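Local coordinates for catechol 2,3-dioxygenase (Pseudomonas sp. KL28, PDB 3HPY), which probably catalyses the iron-dependent extradiol cleavage of catechol by dioxygen, giving 2-hydroxy-6-oxohexa-2,4-dienoate, and works as a homotetramer, at residues C[8-12]-C[119-124]; C[22-26]-C[55-59]. One frame throughout, in Å; residues are numbered along the deposited sequence.

Contact 1: C[8-12]-C[119-124]; sequences RPGHA and ELYAEK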
loop_
_atom_site.group_PDB
_atom_site.type_symbol
_atom_site.label_atom_id
_atom_site.label_comp_id
_atom_site.label_asym_id
_atom_site.label_seq_id
_atom_site.Cartn_x
_atom_site.Cartn_y
_atom_site.Cartn_z
ATOM N N ARG C 8 17.804 7.467 -21.217
ATOM C CA ARG C 8 17.655 6.514 -20.125
ATOM C C ARG C 8 18.634 5.345 -20.225
ATOM O O ARG C 8 19.312 5.171 -21.238
ATOM C CB ARG C 8 16.221 5.947 -20.176
ATOM C CG ARG C 8 15.727 5.600 -21.623
ATOM C CD ARG C 8 14.758 4.393 -21.644
ATOM N NE ARG C 8 14.411 3.805 -22.953
ATOM C CZ ARG C 8 13.937 4.468 -24.013
ATOM N NH1 ARG C 8 13.752 5.779 -23.971
ATOM N NH2 ARG C 8 13.586 3.807 -25.111
ATOM N N PRO C 9 18.752 4.553 -19.143
ATOM C CA PRO C 9 19.653 3.397 -19.189
ATOM C C PRO C 9 19.013 2.483 -20.233
ATOM O O PRO C 9 17.802 2.237 -20.167
ATOM C CB PRO C 9 19.532 2.809 -17.792
ATOM C CG PRO C 9 19.300 4.008 -16.931
ATOM C CD PRO C 9 18.402 4.908 -17.755
ATOM N N GLY C 10 19.799 1.993 -21.193
ATOM C CA GLY C 10 19.244 1.139 -22.232
ATOM C C GLY C 10 19.412 -0.354 -22.007
ATOM O O GLY C 10 18.506 -1.132 -22.299
ATOM N N HIS C 11 20.563 -0.763 -21.484
ATOM C CA HIS C 11 20.798 -2.176 -21.250
ATOM C C HIS C 11 22.029 -2.456 -20.392
ATOM O O HIS C 11 22.947 -1.634 -20.307
ATOM C CB HIS C 11 20.915 -2.898 -22.604
ATOM C CG HIS C 11 22.029 -2.395 -23.471
ATOM N ND1 HIS C 11 21.947 -2.372 -24.849
ATOM C CD2 HIS C 11 23.263 -1.929 -23.162
ATOM C CE1 HIS C 11 23.082 -1.913 -25.347
ATOM N NE2 HIS C 11 23.896 -1.637 -24.345
ATOM N N ALA C 12 22.037 -3.616 -19.744
ATOM C CA ALA C 12 23.168 -4.017 -18.919
ATOM C C ALA C 12 23.639 -5.404 -19.352
ATOM O O ALA C 12 22.879 -6.366 -19.275
ATOM C CB ALA C 12 22.766 -4.041 -17.450
ATOM N N GLU C 119 28.140 2.401 -22.996
ATOM C CA GLU C 119 27.675 2.358 -24.374
ATOM C C GLU C 119 26.572 3.384 -24.608
ATOM O O GLU C 119 25.802 3.688 -23.705
ATOM C CB GLU C 119 27.150 0.961 -24.717
ATOM C CG GLU C 119 28.188 0.019 -25.308
ATOM C CD GLU C 119 27.580 -1.285 -25.768
ATOM O OE1 GLU C 119 26.377 -1.293 -26.111
ATOM O OE2 GLU C 119 28.304 -2.306 -25.806
ATOM N N LEU C 120 26.516 3.912 -25.824
ATOM C CA LEU C 120 25.503 4.887 -26.219
ATOM C C LEU C 120 24.957 4.435 -27.572
ATOM O O LEU C 120 25.728 4.183 -28.500
ATOM C CB LEU C 120 26.129 6.283 -26.349
ATOM C CG LEU C 120 25.988 7.299 -25.208
ATOM C CD1 LEU C 120 26.202 6.653 -23.856
ATOM C CD2 LEU C 120 26.984 8.404 -25.428
ATOM N N TYR C 121 23.638 4.301 -27.678
ATOM C CA TYR C 121 23.029 3.891 -28.933
ATOM C C TYR C 121 21.732 4.641 -29.129
ATOM O O TYR C 121 21.129 5.110 -28.165
ATOM C CB TYR C 121 22.731 2.389 -28.940
ATOM C CG TYR C 121 21.680 1.963 -27.931
ATOM C CD1 TYR C 121 22.006 1.780 -26.588
ATOM C CD2 TYR C 121 20.363 1.723 -28.329
ATOM C CE1 TYR C 121 21.046 1.357 -25.660
ATOM C CE2 TYR C 121 19.397 1.304 -27.416
ATOM C CZ TYR C 121 19.746 1.116 -26.084
ATOM O OH TYR C 121 18.798 0.647 -25.198
ATOM N N ALA C 122 21.296 4.738 -30.379
ATOM C CA ALA C 122 20.054 5.434 -30.692
ATOM C C ALA C 122 19.020 4.488 -31.270
ATOM O O ALA C 122 17.844 4.837 -31.383
ATOM C CB ALA C 122 20.326 6.562 -31.678
ATOM N N GLU C 123 19.446 3.286 -31.629
ATOM C CA GLU C 123 18.518 2.344 -32.227
ATOM C C GLU C 123 18.397 1.001 -31.527
ATOM O O GLU C 123 19.378 0.421 -31.054
ATOM C CB GLU C 123 18.875 2.133 -33.703
ATOM C CG GLU C 123 18.718 3.382 -34.567
ATOM C CD GLU C 123 19.136 3.145 -36.012
ATOM O OE1 GLU C 123 18.569 2.231 -36.650
ATOM O OE2 GLU C 123 20.027 3.872 -36.508
ATOM N N LYS C 124 17.160 0.524 -31.467
ATOM C CA LYS C 124 16.820 -0.751 -30.858
ATOM C C LYS C 124 15.345 -0.986 -31.130
ATOM O O LYS C 124 14.490 -0.180 -30.753
ATOM C CB LYS C 124 17.090 -0.728 -29.355
ATOM C CG LYS C 124 16.711 -2.029 -28.657
ATOM C CD LYS C 124 17.174 -2.062 -27.201
ATOM C CE LYS C 124 18.664 -2.360 -27.075
ATOM N NZ LYS C 124 19.053 -2.553 -25.646
#
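His11 and Tyr121 lay their rings nearly parallel, with planes only 12° apart, yet slid so far that the centroids stand 5.0 Å from each other and the rings hardly overlap. Over one imidazole face, toward its rim, lies the edge of the phenol: Tyr121 CE1 comes within 3.9 Å of His11 CE1. Both nitrogens of the imidazole have polar neighbours. Lys124 NZ donates to His11 ND1 over 3.0 Å, from a point tilted 16° out of the ring plane. His11 NE2 points a weak, bent bond at Glu119 OE1, 3.1 Å away, but the position of Glu119 OE1 is uncertain and the bond with it doubtful. The lysine chain, bent at chi3 (-78°), brings NZ to the histidine, and Lys124 NZ also makes a weak bond of 3.2 Å to Tyr121 OH; Ser54 O is a further acceptor. Glu119 OE2, the other carboxylate oxygen, is salt-bridged to Arg107 and Arg109. At the phenol's far end, Tyr121 OH sits 3.0 Å from Gly10 CA, a tight approach to a residue without a side chain. Gly10 and His11 form a classic beta bulge opposite Gly70, whose strand, 65-73, runs between strands 9-16 and 117-121 in the sheet; the contact therefore reaches past the intervening strand, with the side chain of Leu120 packing against helix 76-89.

Contact 2: C[22-26]-C[55-59]; sequences GIHFY and CYIIR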
loop_
_atom_site.group_PDB
_atom_site.type_symbol
_atom_site.label_atom_id
_atom_site.label_comp_id
_atom_site.label_asym_id
_atom_site.label_seq_id
_atom_site.Cartn_x
_atom_site.Cartn_y
_atom_site.Cartn_z
ATOM N N GLY C 22 20.738 -19.038 -14.913
ATOM C CA GLY C 22 20.616 -17.597 -15.026
ATOM C C GLY C 22 19.351 -17.305 -15.823
ATOM O O GLY C 22 18.625 -16.354 -15.534
ATOM N N ILE C 23 19.081 -18.134 -16.831
ATOM C CA ILE C 23 17.889 -17.981 -17.667
ATOM C C ILE C 23 16.637 -18.160 -16.808
ATOM O O ILE C 23 15.741 -17.314 -16.804
ATOM C CB ILE C 23 17.859 -19.031 -18.811
ATOM C CG1 ILE C 23 19.003 -18.766 -19.798
ATOM C CG2 ILE C 23 16.521 -18.984 -19.544
ATOM C CD1 ILE C 23 19.015 -19.712 -20.997
ATOM N N HIS C 24 16.595 -19.275 -16.085
ATOM C CA HIS C 24 15.485 -19.608 -15.197
ATOM C C HIS C 24 15.252 -18.517 -14.166
ATOM O O HIS C 24 14.123 -18.064 -13.966
ATOM C CB HIS C 24 15.779 -20.921 -14.468
ATOM C CG HIS C 24 14.856 -21.195 -13.323
ATOM N ND1 HIS C 24 13.570 -21.661 -13.497
ATOM C CD2 HIS C 24 15.019 -21.030 -11.987
ATOM C CE1 HIS C 24 12.982 -21.773 -12.319
ATOM N NE2 HIS C 24 13.839 -21.396 -11.386
ATOM N N PHE C 25 16.329 -18.100 -13.507
ATOM C CA PHE C 25 16.219 -17.078 -12.482
ATOM C C PHE C 25 15.643 -15.754 -12.987
ATOM O O PHE C 25 14.608 -15.297 -12.503
ATOM C CB PHE C 25 17.580 -16.836 -11.821
ATOM C CG PHE C 25 17.571 -15.714 -10.824
ATOM C CD1 PHE C 25 17.922 -14.426 -11.206
ATOM C CD2 PHE C 25 17.177 -15.938 -9.507
ATOM C CE1 PHE C 25 17.880 -13.375 -10.301
ATOM C CE2 PHE C 25 17.129 -14.890 -8.590
ATOM C CZ PHE C 25 17.480 -13.610 -8.986
ATOM N N TYR C 26 16.306 -15.146 -13.962
ATOM C CA TYR C 26 15.853 -13.870 -14.494
ATOM C C TYR C 26 14.515 -13.916 -15.213
ATOM O O TYR C 26 13.884 -12.884 -15.410
ATOM C CB TYR C 26 16.917 -13.278 -15.424
ATOM C CG TYR C 26 18.077 -12.657 -14.680
ATOM C CD1 TYR C 26 17.897 -11.503 -13.911
ATOM C CD2 TYR C 26 19.344 -13.234 -14.714
ATOM C CE1 TYR C 26 18.952 -10.940 -13.191
ATOM C CE2 TYR C 26 20.412 -12.677 -13.997
ATOM C CZ TYR C 26 20.204 -11.531 -13.239
ATOM O OH TYR C 26 21.246 -10.960 -12.541
ATOM N N CYS C 55 16.892 -4.911 -22.270
ATOM C CA CYS C 55 17.474 -4.004 -21.280
ATOM C C CYS C 55 18.445 -4.806 -20.389
ATOM O O CYS C 55 19.241 -4.243 -19.639
ATOM C CB CYS C 55 16.386 -3.385 -20.405
ATOM S SG CYS C 55 15.737 -4.504 -19.128
ATOM N N TYR C 56 18.373 -6.129 -20.484
ATOM C CA TYR C 56 19.242 -6.994 -19.691
ATOM C C TYR C 56 19.638 -8.218 -20.510
ATOM O O TYR C 56 18.777 -8.937 -21.038
ATOM C CB TYR C 56 18.525 -7.452 -18.419
ATOM C CG TYR C 56 19.462 -7.829 -17.292
ATOM C CD1 TYR C 56 20.042 -6.851 -16.485
ATOM C CD2 TYR C 56 19.754 -9.170 -17.016
ATOM C CE1 TYR C 56 20.883 -7.192 -15.423
ATOM C CE2 TYR C 56 20.597 -9.523 -15.955
ATOM C CZ TYR C 56 21.152 -8.526 -15.161
ATOM O OH TYR C 56 21.947 -8.865 -14.089
ATOM N N ILE C 57 20.942 -8.455 -20.612
ATOM C CA ILE C 57 21.448 -9.587 -21.377
ATOM C C ILE C 57 22.523 -10.339 -20.597
ATOM O O ILE C 57 23.472 -9.739 -20.093
ATOM C CB ILE C 57 22.053 -9.140 -22.738
ATOM C CG1 ILE C 57 21.137 -8.131 -23.441
ATOM C CG2 ILE C 57 22.178 -10.340 -23.653
ATOM C CD1 ILE C 57 21.490 -6.685 -23.187
ATOM N N ILE C 58 22.371 -11.656 -20.501
ATOM C CA ILE C 58 23.343 -12.453 -19.776
ATOM C C ILE C 58 24.188 -13.304 -20.708
ATOM O O ILE C 58 23.746 -13.703 -21.792
ATOM C CB ILE C 58 22.663 -13.357 -18.723
ATOM C CG1 ILE C 58 21.449 -14.051 -19.335
ATOM C CG2 ILE C 58 22.258 -12.522 -17.519
ATOM C CD1 ILE C 58 20.883 -15.155 -18.489
ATOM N N ARG C 59 25.412 -13.570 -20.265
ATOM C CA ARG C 59 26.374 -14.356 -21.025
ATOM C C ARG C 59 27.189 -15.242 -20.080
ATOM O O ARG C 59 27.813 -14.740 -19.139
ATOM C CB ARG C 59 27.308 -13.412 -21.785
ATOM C CG ARG C 59 28.452 -14.092 -22.513
ATOM C CD ARG C 59 29.288 -13.067 -23.289
ATOM N NE ARG C 59 30.024 -12.147 -22.423
ATOM C CZ ARG C 59 31.225 -12.399 -21.912
ATOM N NH1 ARG C 59 31.832 -13.549 -22.179
ATOM N NH2 ARG C 59 31.825 -11.498 -21.144
#
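Ile58 meets the helix with both of its methyl groups. Its CD1 rests on the backbone at the start of segment 22-26, 3.8 Å from Gly22 C, with no glycine side chain between; the same Ile58 CD1 lies 4.3 Å from Ile23 CG1. With CG1 set between the backbone N and carbonyl carbon (chi1 46°), Ile58 holds its other branch toward the aromatic neighbour, Ile58 CG2 reaching Tyr26 CE2 at 4.0 Å. Val43 and Phe45 of the adjoining strand add to this apolar patch. Further along, the Tyr26 ring is packed on both faces: Phe25 CD1 lies over its centre, and on the opposite face Tyr56 CE2 stands toward the rim, 3.4 Å from Tyr26 CZ. The two tyrosine rings meet obliquely, inclined at 46°. A chi1 of -155° swings Tyr56 CG roughly opposite its backbone N, sending the phenol toward the helix. At the polar edge Tyr56 OH donates to Tyr26 OH over 2.7 Å. Because Tyr26 OH is also hydrogen-bonded to Asp260 OD2, the phenols and carboxylate form a short polar chain. Helix 19-29 follows strand 9-16 and packs on the sheet of a beta-alpha-beta-beta-beta module of the vicinal oxygen chelate fold. The chemistry implies a mainly apolar helix-on-sheet seam whose buried hydroxyls are satisfied by one another and by an acid from the second half of the chain.

Both contacts are buried and use the same mixed sheet. Contact 1 joins strands two places apart in that sheet, whereas contact 2 seats helix 19-29 on strand 56-60. The two meet directly where strands 9-16 and 56-60 are neighbours: Ala12 N lies 2.9 Å from Cys55 O, probably hydrogen-bonded. Along the chain, contact 2 is nested within the loop closed by contact 1, and their centres are about 17 Å apart. Their chemistry differs accordingly: charged and aromatic groups interlock in contact 1, while hydrocarbon packing dominates contact 2, with a single hydroxyl-to-hydroxyl bond across it.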